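Local coordinates for thioredoxin domain-containing protein (Silicibacter pomeroyi, PDB 3EYT) that is of unknown function but adopts a thioredoxin-like fold of the AhpC/TSA family and may have oxidoreductase or antioxidant activity, at residues P49-V54 with V63-L68. Sequence-based numbering, arbitrary orientation. Where two conformers were deposited one is given.
Sequences PLAQKV and VAVLGL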
loop_
_atom_site.group_PDB
_atom_site.type_symbol
_atom_site.label_atom_id
_atom_site.label_comp_id
_atom_site.label_asym_id
_atom_site.label_seq_id
_atom_site.Cartn_x
_atom_site.Cartn_y
_atom_site.Cartn_z
ATOM N N PRO C 49 -18.795 -11.993 -9.391
ATOM C CA PRO C 49 -19.386 -13.081 -10.194
ATOM C C PRO C 49 -20.477 -12.590 -11.133
ATOM O O PRO C 49 -20.602 -13.110 -12.229
ATOM C CB PRO C 49 -19.958 -14.042 -9.142
ATOM C CG PRO C 49 -19.059 -13.817 -7.948
ATOM C CD PRO C 49 -18.821 -12.308 -7.952
ATOM N N LEU C 50 -21.235 -11.569 -10.731
ATOM C CA LEU C 50 -22.233 -10.995 -11.656
ATOM C C LEU C 50 -21.579 -10.373 -12.899
ATOM O O LEU C 50 -22.031 -10.596 -14.015
ATOM C CB LEU C 50 -23.121 -9.972 -10.946
ATOM C CG LEU C 50 -24.121 -9.212 -11.821
ATOM C CD1 LEU C 50 -25.140 -10.167 -12.479
ATOM C CD2 LEU C 50 -24.846 -8.113 -11.008
ATOM N N ALA C 51 -20.506 -9.594 -12.700
ATOM C CA ALA C 51 -19.815 -8.971 -13.820
ATOM C C ALA C 51 -19.286 -10.037 -14.798
ATOM O O ALA C 51 -19.364 -9.852 -16.017
ATOM C CB ALA C 51 -18.689 -8.065 -13.334
ATOM N N GLN C 52 -18.779 -11.143 -14.270
ATOM C CA GLN C 52 -18.288 -12.229 -15.109
ATOM C C GLN C 52 -19.388 -12.941 -15.902
ATOM O O GLN C 52 -19.142 -13.404 -17.014
ATOM C CB GLN C 52 -17.495 -13.219 -14.267
ATOM C CG GLN C 52 -16.236 -12.603 -13.681
ATOM C CD GLN C 52 -15.411 -13.590 -12.916
ATOM O OE1 GLN C 52 -15.866 -14.155 -11.933
ATOM N NE2 GLN C 52 -14.189 -13.786 -13.340
ATOM N N LYS C 53 -20.587 -13.017 -15.325
ATOM C CA LYS C 53 -21.774 -13.570 -16.018
ATOM C C LYS C 53 -22.187 -12.681 -17.160
ATOM O O LYS C 53 -22.448 -13.169 -18.254
ATOM C CB LYS C 53 -22.951 -13.743 -15.047
ATOM C CG LYS C 53 -22.787 -14.952 -14.143
ATOM C CD LYS C 53 -23.818 -14.955 -13.047
ATOM C CE LYS C 53 -23.713 -16.236 -12.250
ATOM N NZ LYS C 53 -24.539 -16.174 -11.005
ATOM N N VAL C 54 -22.229 -11.365 -16.897
ATOM C CA VAL C 54 -22.523 -10.394 -17.943
ATOM C C VAL C 54 -21.512 -10.535 -19.069
ATOM O O VAL C 54 -21.898 -10.587 -20.252
ATOM C CB VAL C 54 -22.555 -8.943 -17.383
ATOM C CG1 VAL C 54 -22.702 -7.912 -18.510
ATOM C CG2 VAL C 54 -23.713 -8.811 -16.330
ATOM N N VAL C 63 -21.161 -5.244 -25.945
ATOM C CA VAL C 63 -21.178 -4.874 -24.528
ATOM C C VAL C 63 -19.745 -4.870 -23.996
ATOM O O VAL C 63 -19.001 -5.864 -24.133
ATOM C CB VAL C 63 -22.052 -5.851 -23.697
ATOM C CG1 VAL C 63 -21.994 -5.517 -22.171
ATOM C CG2 VAL C 63 -23.489 -5.833 -24.210
ATOM N N ALA C 64 -19.340 -3.737 -23.441
ATOM C CA ALA C 64 -18.069 -3.676 -22.706
ATOM C C ALA C 64 -18.346 -3.875 -21.217
ATOM O O ALA C 64 -19.291 -3.287 -20.664
ATOM C CB ALA C 64 -17.354 -2.319 -22.948
ATOM N N VAL C 65 -17.525 -4.689 -20.565
ATOM C CA VAL C 65 -17.611 -4.888 -19.132
ATOM C C VAL C 65 -16.281 -4.442 -18.526
ATOM O O VAL C 65 -15.217 -4.910 -18.931
ATOM C CB VAL C 65 -17.882 -6.379 -18.750
ATOM C CG1 VAL C 65 -17.879 -6.574 -17.203
ATOM C CG2 VAL C 65 -19.195 -6.864 -19.323
ATOM N N LEU C 66 -16.365 -3.528 -17.572
ATOM C CA LEU C 66 -15.194 -2.900 -16.933
ATOM C C LEU C 66 -15.324 -3.083 -15.440
ATOM O O LEU C 66 -16.428 -2.976 -14.919
ATOM C CB LEU C 66 -15.187 -1.384 -17.162
ATOM C CG LEU C 66 -15.275 -0.897 -18.603
ATOM C CD1 LEU C 66 -15.107 0.591 -18.656
ATOM C CD2 LEU C 66 -14.228 -1.646 -19.485
ATOM N N GLY C 67 -14.204 -3.312 -14.760
ATOM C CA GLY C 67 -14.176 -3.268 -13.288
ATOM C C GLY C 67 -13.649 -1.896 -12.865
ATOM O O GLY C 67 -12.777 -1.333 -13.521
ATOM N N LEU C 68 -14.150 -1.367 -11.763
ATOM C CA LEU C 68 -13.607 -0.134 -11.220
ATOM C C LEU C 68 -13.291 -0.375 -9.735
ATOM O O LEU C 68 -14.199 -0.607 -8.928
ATOM C CB LEU C 68 -14.611 1.008 -11.414
ATOM C CG LEU C 68 -14.185 2.351 -10.832
ATOM C CD1 LEU C 68 -13.044 2.921 -11.673
ATOM C CD2 LEU C 68 -15.354 3.356 -10.752
#
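Ala51 faces Val65 where helix 41-57 lies over strand 63-69, and their CA atoms, 7.1 Å apart, are the nearest CA pair across the two segments. The methyl of Ala51 points at the strand, and its CB lies 4.2 Å from CG1 of Val65. That same valine methyl also rests 3.8 Å from the carbonyl O of Ala51, so one branch of Val65 packs against both the side chain and the backbone of a single helical residue. Phe94 and Glu34 also touch the alanine side chain. One turn on, Val54 also points at the strand. Its CG1, anti to the backbone N (chi1 173°), is the branch turned to the strand, where it meets CG2 of Val65 at 3.7 Å and, more loosely, CG1 of Val63 at 4.4 Å. Val65 thus divides its two methyls between successive helical turns, CG1 going to Ala51 and CG2 to Val54. Val32 of the neighbouring strand 30-36 touches both Val54 and Val63, while Leu143 and Ile147 of helix 140-151 close on Val54 as well. The segment axes run nearly antiparallel, at 160° and 9.0 Å apart, as fits the return leg of the beta-alpha-beta unit formed by strand 30-36, helix 41-57 and strand 63-69. A CxxC sequence spans the start of this helix, consistent with a thioredoxin-type motif. No hydrogen bond or salt bridge links the two segments; small and beta-branched side chains meet in a modest, buried apolar interface, which implies that shape fit and exclusion of water hold the helix against the sheet here.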